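Local coordinates for protein PKS (Streptomyces albus, PDB 4OQJ) that probably acts as a polyketide synthase ketosynthase in oxazolomycin biosynthesis, joining acyl units carried on acyl carrier protein by forming carbon-carbon bonds, at residues R108-C113 with T174-K179; G91-T96 with C113-L118; M163-T166 with D170-A173. All coordinates share one frame; numbering follows the deposited sequence.

Contact 1 (R108-C113 with T174-K179). With K (potassium ion), chain B.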
loop_
_atom_site.group_PDB
_atom_site.type_symbol
_atom_site.label_atom_id
_atom_site.label_comp_id
_atom_site.label_asym_id
_atom_site.label_seq_id
_atom_site.Cartn_x
_atom_site.Cartn_y
_atom_site.Cartn_z
ATOM N N ARG A 108 8.047 -4.329 -17.149
ATOM C CA ARG A 108 8.653 -5.509 -17.762
ATOM C C ARG A 108 9.814 -6.025 -16.938
ATOM O O ARG A 108 9.924 -7.224 -16.678
ATOM C CB ARG A 108 9.144 -5.203 -19.175
ATOM C CG ARG A 108 8.022 -5.081 -20.206
ATOM C CD ARG A 108 8.607 -4.812 -21.551
ATOM N NE ARG A 108 8.493 -3.434 -22.024
ATOM C CZ ARG A 108 9.390 -2.833 -22.804
ATOM N NH1 ARG A 108 10.537 -3.433 -23.117
ATOM N NH2 ARG A 108 9.151 -1.619 -23.272
ATOM N N GLN A 109 10.689 -5.117 -16.532
ATOM C CA GLN A 109 11.840 -5.508 -15.730
ATOM C C GLN A 109 11.389 -6.023 -14.360
ATOM O O GLN A 109 11.986 -6.963 -13.824
ATOM C CB GLN A 109 12.803 -4.332 -15.586
ATOM C CG GLN A 109 13.516 -3.998 -16.883
ATOM C CD GLN A 109 14.544 -5.035 -17.266
ATOM O OE1 GLN A 109 15.338 -5.462 -16.440
ATOM N NE2 GLN A 109 14.531 -5.449 -18.526
ATOM N N PHE A 110 10.338 -5.439 -13.787
ATOM C CA PHE A 110 9.878 -5.918 -12.482
ATOM C C PHE A 110 9.322 -7.332 -12.620
ATOM O O PHE A 110 9.522 -8.168 -11.751
ATOM C CB PHE A 110 8.806 -5.040 -11.840
ATOM C CG PHE A 110 8.418 -5.542 -10.484
ATOM C CD1 PHE A 110 9.278 -5.363 -9.401
ATOM C CD2 PHE A 110 7.285 -6.299 -10.309
ATOM C CE1 PHE A 110 8.965 -5.890 -8.162
ATOM C CE2 PHE A 110 6.959 -6.829 -9.070
ATOM C CZ PHE A 110 7.790 -6.619 -7.998
ATOM N N LEU A 111 8.613 -7.584 -13.716
ATOM C CA LEU A 111 8.033 -8.895 -13.971
ATOM C C LEU A 111 9.122 -9.959 -14.097
ATOM O O LEU A 111 9.036 -11.024 -13.488
ATOM C CB LEU A 111 7.164 -8.863 -15.240
ATOM C CG LEU A 111 6.559 -10.196 -15.706
ATOM C CD1 LEU A 111 5.831 -10.956 -14.560
ATOM C CD2 LEU A 111 5.598 -9.964 -16.856
ATOM N N GLU A 112 10.168 -9.680 -14.864
ATOM C CA GLU A 112 11.239 -10.675 -14.990
ATOM C C GLU A 112 11.961 -10.828 -13.655
ATOM O O GLU A 112 12.324 -11.937 -13.267
ATOM C CB GLU A 112 12.224 -10.295 -16.091
ATOM C CG GLU A 112 11.708 -10.564 -17.485
ATOM C CD GLU A 112 12.771 -10.368 -18.554
ATOM O OE1 GLU A 112 13.912 -9.983 -18.214
ATOM O OE2 GLU A 112 12.475 -10.606 -19.742
ATOM N N CYS A 113 12.168 -9.722 -12.946
ATOM C CA CYS A 113 12.874 -9.781 -11.653
ATOM C C CYS A 113 12.092 -10.600 -10.593
ATOM O O CYS A 113 12.674 -11.369 -9.823
ATOM C CB CYS A 113 13.135 -8.371 -11.128
ATOM S SG CYS A 113 14.243 -8.332 -9.687
ATOM N N THR A 174 -0.358 -5.965 -10.234
ATOM C CA THR A 174 -1.374 -6.866 -10.755
ATOM C C THR A 174 -0.960 -7.584 -12.059
ATOM O O THR A 174 -1.348 -8.722 -12.275
ATOM C CB THR A 174 -2.692 -6.123 -11.006
ATOM O OG1 THR A 174 -2.473 -5.067 -11.950
ATOM C CG2 THR A 174 -3.235 -5.572 -9.694
ATOM N N ARG A 175 -0.196 -6.925 -12.923
ATOM C CA ARG A 175 0.369 -7.607 -14.094
ATOM C C ARG A 175 1.204 -8.785 -13.639
ATOM O O ARG A 175 1.100 -9.882 -14.196
ATOM C CB ARG A 175 1.233 -6.676 -14.934
ATOM C CG ARG A 175 1.850 -7.368 -16.168
ATOM C CD ARG A 175 2.718 -6.431 -16.973
ATOM N NE ARG A 175 2.224 -5.082 -16.856
ATOM C CZ ARG A 175 1.154 -4.625 -17.492
ATOM N NH1 ARG A 175 0.748 -3.390 -17.270
ATOM N NH2 ARG A 175 0.491 -5.398 -18.335
ATOM N N THR A 176 2.004 -8.566 -12.602
ATOM C CA THR A 176 2.841 -9.626 -12.063
ATOM C C THR A 176 1.974 -10.732 -11.476
ATOM O O THR A 176 2.246 -11.910 -11.696
ATOM C CB THR A 176 3.821 -9.068 -11.006
ATOM O OG1 THR A 176 4.631 -8.053 -11.622
ATOM C CG2 THR A 176 4.721 -10.142 -10.457
ATOM N N ALA A 177 0.921 -10.365 -10.746
ATOM C CA ALA A 177 0.043 -11.378 -10.149
ATOM C C ALA A 177 -0.611 -12.222 -11.245
ATOM O O ALA A 177 -0.704 -13.452 -11.138
ATOM C CB ALA A 177 -1.002 -10.724 -9.286
ATOM N N TYR A 178 -1.055 -11.566 -12.310
ATOM C CA TYR A 178 -1.737 -12.258 -13.395
ATOM C C TYR A 178 -0.801 -13.183 -14.175
ATOM O O TYR A 178 -1.183 -14.289 -14.571
ATOM C CB TYR A 178 -2.371 -11.251 -14.355
ATOM C CG TYR A 178 -3.019 -11.921 -15.535
ATOM C CD1 TYR A 178 -4.144 -12.718 -15.356
ATOM C CD2 TYR A 178 -2.503 -11.779 -16.826
ATOM C CE1 TYR A 178 -4.749 -13.360 -16.419
ATOM C CE2 TYR A 178 -3.111 -12.422 -17.917
ATOM C CZ TYR A 178 -4.234 -13.215 -17.691
ATOM O OH TYR A 178 -4.854 -13.874 -18.723
ATOM N N LYS A 179 0.427 -12.742 -14.396
ATOM C CA LYS A 179 1.337 -13.506 -15.240
ATOM C C LYS A 179 2.113 -14.563 -14.472
ATOM O O LYS A 179 2.561 -15.534 -15.075
ATOM C CB LYS A 179 2.309 -12.567 -15.940
ATOM C CG LYS A 179 1.671 -11.718 -17.016
ATOM C CD LYS A 179 1.172 -12.568 -18.164
ATOM C CE LYS A 179 0.609 -11.693 -19.256
ATOM N NZ LYS A 179 0.160 -12.513 -20.403
HETATM K K K B . -4.601 -16.688 -17.990
HETATM O O HOH W 1 -1.959 -15.522 -17.102
HETATM O O HOH W 2 -5.333 -16.404 -21.076
HETATM O O HOH W 3 -5.932 -19.547 -17.877
HETATM O O HOH W 4 -2.928 -19.021 -18.008
#

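Contact 2 (G91-T96 with C113-L118)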
loop_
_atom_site.group_PDB
_atom_site.type_symbol
_atom_site.label_atom_id
_atom_site.label_comp_id
_atom_site.label_asym_id
_atom_site.label_seq_id
_atom_site.Cartn_x
_atom_site.Cartn_y
_atom_site.Cartn_z
ATOM N N GLY A 91 7.419 -13.746 -25.202
ATOM C CA GLY A 91 6.883 -15.068 -25.493
ATOM C C GLY A 91 6.648 -15.892 -24.236
ATOM O O GLY A 91 5.635 -16.570 -24.098
ATOM N N LEU A 92 7.598 -15.827 -23.316
ATOM C CA LEU A 92 7.514 -16.572 -22.076
ATOM C C LEU A 92 6.275 -16.178 -21.297
ATOM O O LEU A 92 5.634 -17.023 -20.658
ATOM C CB LEU A 92 8.756 -16.329 -21.227
ATOM C CG LEU A 92 8.722 -16.921 -19.823
ATOM C CD1 LEU A 92 8.699 -18.442 -19.872
ATOM C CD2 LEU A 92 9.900 -16.408 -19.016
ATOM N N PHE A 93 5.925 -14.892 -21.356
ATOM C CA PHE A 93 4.789 -14.396 -20.587
ATOM C C PHE A 93 3.501 -14.281 -21.417
ATOM O O PHE A 93 2.504 -13.736 -20.957
ATOM C CB PHE A 93 5.149 -13.048 -19.968
ATOM C CG PHE A 93 6.260 -13.138 -18.978
ATOM C CD1 PHE A 93 6.073 -13.791 -17.770
ATOM C CD2 PHE A 93 7.510 -12.612 -19.262
ATOM C CE1 PHE A 93 7.106 -13.892 -16.848
ATOM C CE2 PHE A 93 8.542 -12.723 -18.349
ATOM C CZ PHE A 93 8.333 -13.360 -17.139
ATOM N N GLY A 94 3.512 -14.822 -22.625
ATOM C CA GLY A 94 2.308 -14.847 -23.445
ATOM C C GLY A 94 1.858 -13.460 -23.854
ATOM O O GLY A 94 0.669 -13.191 -23.975
ATOM N N ILE A 95 2.823 -12.576 -24.064
ATOM C CA ILE A 95 2.554 -11.185 -24.421
ATOM C C ILE A 95 2.948 -10.940 -25.881
ATOM O O ILE A 95 4.013 -11.363 -26.314
ATOM C CB ILE A 95 3.319 -10.234 -23.476
ATOM C CG1 ILE A 95 2.733 -10.341 -22.060
ATOM C CG2 ILE A 95 3.254 -8.790 -23.960
ATOM C CD1 ILE A 95 3.554 -9.661 -20.977
ATOM N N THR A 96 2.087 -10.274 -26.645
ATOM C CA THR A 96 2.379 -10.005 -28.053
ATOM C C THR A 96 3.462 -8.946 -28.171
ATOM O O THR A 96 3.733 -8.229 -27.209
ATOM C CB THR A 96 1.147 -9.507 -28.800
ATOM O OG1 THR A 96 0.801 -8.216 -28.300
ATOM C CG2 THR A 96 -0.036 -10.452 -28.598
ATOM N N CYS A 113 12.168 -9.722 -12.946
ATOM C CA CYS A 113 12.874 -9.781 -11.653
ATOM C C CYS A 113 12.092 -10.600 -10.593
ATOM O O CYS A 113 12.674 -11.369 -9.823
ATOM C CB CYS A 113 13.135 -8.371 -11.128
ATOM S SG CYS A 113 14.243 -8.332 -9.687
ATOM N N ALA A 114 10.774 -10.428 -10.559
ATOM C CA ALA A 114 9.927 -11.184 -9.637
ATOM C C ALA A 114 9.965 -12.677 -9.950
ATOM O O ALA A 114 10.023 -13.507 -9.041
ATOM C CB ALA A 114 8.487 -10.670 -9.691
ATOM N N TYR A 115 9.907 -13.010 -11.234
ATOM C CA TYR A 115 10.057 -14.382 -11.691
ATOM C C TYR A 115 11.372 -14.953 -11.153
ATOM O O TYR A 115 11.388 -16.039 -10.589
ATOM C CB TYR A 115 10.005 -14.422 -13.219
ATOM C CG TYR A 115 9.952 -15.793 -13.886
ATOM C CD1 TYR A 115 11.056 -16.636 -13.903
ATOM C CD2 TYR A 115 8.809 -16.206 -14.565
ATOM C CE1 TYR A 115 11.008 -17.877 -14.550
ATOM C CE2 TYR A 115 8.749 -17.422 -15.212
ATOM C CZ TYR A 115 9.845 -18.258 -15.203
ATOM O OH TYR A 115 9.771 -19.467 -15.855
ATOM N N GLU A 116 12.462 -14.206 -11.314
ATOM C CA GLU A 116 13.771 -14.640 -10.832
ATOM C C GLU A 116 13.780 -14.831 -9.326
ATOM O O GLU A 116 14.396 -15.774 -8.836
ATOM C CB GLU A 116 14.864 -13.632 -11.205
ATOM C CG GLU A 116 15.286 -13.642 -12.671
ATOM C CD GLU A 116 16.207 -12.456 -13.027
ATOM O OE1 GLU A 116 16.222 -11.464 -12.264
ATOM O OE2 GLU A 116 16.907 -12.518 -14.072
ATOM N N ALA A 117 13.124 -13.929 -8.587
ATOM C CA ALA A 117 13.128 -14.016 -7.126
ATOM C C ALA A 117 12.422 -15.284 -6.649
ATOM O O ALA A 117 12.887 -15.950 -5.715
ATOM C CB ALA A 117 12.486 -12.787 -6.505
ATOM N N LEU A 118 11.307 -15.618 -7.286
ATOM C CA LEU A 118 10.559 -16.828 -6.940
ATOM C C LEU A 118 11.347 -18.073 -7.345
ATOM O O LEU A 118 11.399 -19.050 -6.605
ATOM C CB LEU A 118 9.184 -16.819 -7.602
ATOM C CG LEU A 118 8.194 -15.878 -6.913
ATOM C CD1 LEU A 118 7.068 -15.501 -7.835
ATOM C CD2 LEU A 118 7.667 -16.550 -5.658
#

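Contact 3 (M163-T166 with D170-A173)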
loop_
_atom_site.group_PDB
_atom_site.type_symbol
_atom_site.label_atom_id
_atom_site.label_comp_id
_atom_site.label_asym_id
_atom_site.label_seq_id
_atom_site.Cartn_x
_atom_site.Cartn_y
_atom_site.Cartn_z
HETATM N N MSE A 163 -3.020 1.856 -23.599
HETATM C CA MSE A 163 -1.816 2.465 -23.045
HETATM C C MSE A 163 -1.917 2.658 -21.522
HETATM O O MSE A 163 -0.936 2.488 -20.816
HETATM C CB MSE A 163 -1.532 3.801 -23.747
HETATM C CG MSE A 163 -0.814 3.600 -25.086
HETATM SE SE MSE A 163 -0.345 5.262 -25.965
HETATM C CE MSE A 163 -2.043 5.525 -26.857
HETATM N N MSE A 164 -3.098 2.985 -21.010
HETATM C CA MSE A 164 -3.265 3.127 -19.568
HETATM C C MSE A 164 -3.005 1.810 -18.825
HETATM O O MSE A 164 -2.298 1.798 -17.802
HETATM C CB MSE A 164 -4.672 3.636 -19.235
HETATM C CG MSE A 164 -4.972 3.698 -17.736
HETATM SE SE MSE A 164 -6.865 4.037 -17.370
HETATM C CE MSE A 164 -7.530 2.205 -17.687
ATOM N N ILE A 165 -3.556 0.700 -19.305
ATOM C CA ILE A 165 -3.377 -0.549 -18.548
ATOM C C ILE A 165 -1.987 -1.133 -18.753
ATOM O O ILE A 165 -1.609 -2.042 -18.021
ATOM C CB ILE A 165 -4.445 -1.631 -18.893
ATOM C CG1 ILE A 165 -4.324 -2.097 -20.345
ATOM C CG2 ILE A 165 -5.833 -1.099 -18.586
ATOM C CD1 ILE A 165 -5.369 -3.126 -20.743
ATOM N N THR A 166 -1.211 -0.597 -19.705
ATOM C CA THR A 166 0.172 -1.051 -19.867
ATOM C C THR A 166 1.190 -0.083 -19.263
ATOM O O THR A 166 2.386 -0.365 -19.280
ATOM C CB THR A 166 0.549 -1.277 -21.357
ATOM O OG1 THR A 166 0.296 -0.095 -22.119
ATOM C CG2 THR A 166 -0.253 -2.442 -21.950
ATOM N N ASP A 170 -0.638 1.612 -11.238
ATOM C CA ASP A 170 -1.575 0.643 -10.670
ATOM C C ASP A 170 -1.352 -0.770 -11.142
ATOM O O ASP A 170 -1.814 -1.706 -10.492
ATOM C CB ASP A 170 -3.023 0.984 -11.029
ATOM C CG ASP A 170 -3.420 2.365 -10.634
ATOM O OD1 ASP A 170 -2.720 3.314 -11.037
ATOM O OD2 ASP A 170 -4.451 2.506 -9.920
ATOM N N PHE A 171 -0.708 -0.935 -12.293
ATOM C CA PHE A 171 -0.738 -2.244 -12.944
ATOM C C PHE A 171 0.544 -3.034 -12.772
ATOM O O PHE A 171 0.603 -4.170 -13.205
ATOM C CB PHE A 171 -1.104 -2.060 -14.421
ATOM C CG PHE A 171 -2.445 -1.415 -14.600
ATOM C CD1 PHE A 171 -3.608 -2.130 -14.361
ATOM C CD2 PHE A 171 -2.555 -0.075 -14.931
ATOM C CE1 PHE A 171 -4.861 -1.529 -14.482
ATOM C CE2 PHE A 171 -3.800 0.524 -15.051
ATOM C CZ PHE A 171 -4.952 -0.201 -14.819
ATOM N N VAL A 172 1.555 -2.485 -12.090
ATOM C CA VAL A 172 2.814 -3.228 -11.960
ATOM C C VAL A 172 2.619 -4.478 -11.105
ATOM O O VAL A 172 3.090 -5.547 -11.473
ATOM C CB VAL A 172 3.981 -2.386 -11.376
ATOM C CG1 VAL A 172 3.707 -1.832 -9.975
ATOM C CG2 VAL A 172 5.282 -3.199 -11.370
ATOM N N ALA A 173 1.907 -4.352 -9.990
ATOM C CA ALA A 173 1.737 -5.469 -9.084
ATOM C C ALA A 173 0.739 -6.455 -9.659
ATOM O O ALA A 173 0.959 -7.653 -9.576
ATOM C CB ALA A 173 1.291 -4.993 -7.690
#

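Contact 1 (R108-C113 with T174-K179)
Phe110 is the first residue of 108-113 to touch 174-179, and it does so with the rim of its ring. Its CD2 lies 3.4 Å from Thr176 OG1, which sits at the ring edge in the ring plane, so the oxygen meets the weakly positive C-H border and not the electron-rich face. With CG of Phe110 anti to the backbone N (chi1 -177°), the ring runs across the facing helix, at about a right angle to the Thr176 side chain, and presents its CD2-CE2 edge to OG1. Threonine suits the facing position because its hydroxyl donates to Val172 O within its own helix and can lie against an aromatic ring with its proton already used.

Leu111 follows, the closest in backbone terms, its CA 5.6 Å from that of Thr176. Its branch CD1 carries the contact, lying 4.1 Å from Thr176 CA and equally far from Lys179 CB, one turn further on. Only the aliphatic base of Lys179 takes part: the chain bends at chi2 (-65°) and carries the ammonium away to Phe93 O. Glu112 next turns its carboxylate elsewhere, to a salt bridge with Arg31 and the backbone of Asp89.

Tyr178 leads to a potassium ion that its OH binds at 2.9 Å, beside Ser292 O and Lys294 O of the second subunit. A water on the potassium also donates to Tyr178 O over 2.9 Å and lies above one face of the Tyr178 ring, so side chain and carbonyl are tied to one metal site.

The two short helix segments, part of the thiolase-like ketosynthase fold, cross at -43°, their axes 9.7 Å apart at closest. Phe110 and Cys113 of helix 105-121 rest on Val260 of strand 259-267, while helix 171-180 and the potassium lie at the interface with the second subunit.

Contact 2 (G91-T96 with C113-L118)
Phe93 and Tyr115 meet with their ring planes nearly perpendicular, at 86°, and their centroids 5.8 Å apart. The approach is oblique and local: Phe93 CE1 comes to 3.7 Å from Tyr115 CD2, with the neighbouring CZ almost as near. Leu92 comes from the opposite direction and sets CD2 obliquely against the Tyr115 ring; Leu92 CD2 lies 4.1 Å from Tyr115 CE2. The same methyl stands 3.9 Å above the plane of the Phe93 ring, toward its rim, and thus fills the angle between the two aromatics.

With CG anti to the backbone N (chi1 -172°), Tyr115 brings the CD2-CE2 side of its ring to the turn. Leu92 and Phe93 are the central residues of a type I turn from Gly91 to Gly94, which presents two consecutive large side chains to one partner. Gly94, with phi of 66°, suits the left-handed conformation that leads the chain out of the turn. Phe699 packs edge-to-face on Tyr115, and Leu180 also borders both rings.

The contact thus seats the loop before helix 97-102 on helix 105-121 of the ketosynthase fold. With no hydrogen bond across it, dispersion and shape hold the buried apolar surfaces; Gly94 N bonds back to Gly91 O within the turn, and Phe93 O accepts from Lys179 NZ of helix 171-180.

Contact 3 (M163-T166 with D170-A173)
Ile165 lays its backbone on the ring of Phe171, and this is the tight part of the contact. Ile165 CA sits 3.9 Å from the ring centroid, 20° off the ring normal: a CH-pi interaction over one face. Two consecutive carbonyls crowd in beside it, Met164 O at 3.4 Å from Phe171 CE2, approaching obliquely, and Ile165 O at 3.6 Å from Phe171 CG. Asp170 CB stands 4.0 Å above the opposite face, so the ring is sandwiched between the end of helix 157-167 and its own preceding residue. Phe171 has CG beside its backbone N (chi1 -60°), and from there the flat ring leans across the short connection. A flat, broad phenyl suits a place where it must lie against main chain.

The side chains of 163-166 pack more loosely. Ile165 offers only the methyl CG2, 4.0 Å from Phe171 CZ, because CG1 takes the place between N and the carbonyl carbon (chi1 65°) and extends away. Met164, present as selenomethionine, is partly exposed; Met164 CG comes no nearer than 4.3 Å to Phe171 CE2, and its flexible chain also packs on Leu140 of the second subunit. On this subunit side, Asp170 makes a salt bridge with Lys169 of that chain and accepts from Ala192 N and Asn190 ND2 there, while Phe171 touches its Tyr297.

No hydrogen bond joins the two segments; across them the ring meets the main chain of Met164 and Ile165, a C-H over its face and two carbonyl oxygens beside it. Of these, Ile165 O is also held by Arg175 NH1 from the following helix; a cation there would be expected to pull electron density toward the oxygen. The helix-to-helix turn therefore combines dispersion over the ring with a hydrogen bond from a charged guanidinium at its margin.

From the N terminus, the loop 91-96 comes first, and contact 2 closes it onto helix 105-121 after only 16 intervening residues. That helix also supplies the first half of contact 1, which starts before contact 2 has ended, shares Cys113 with it and closes 60 residues later on helix 171-180; the two contacts therefore cross. Contact 3 is nested inside the loop of contact 1 and lies in series with contact 2, joining helix 157-167 to the start of helix 171-180. Helix 105-121 thus ties contacts 1 and 2 together, and helix 171-180 contacts 1 and 3, with Lys179 and Arg175 reaching from contact 1 to contacts 2 and 3 respectively. Contacts 1 and 3 also face the second subunit.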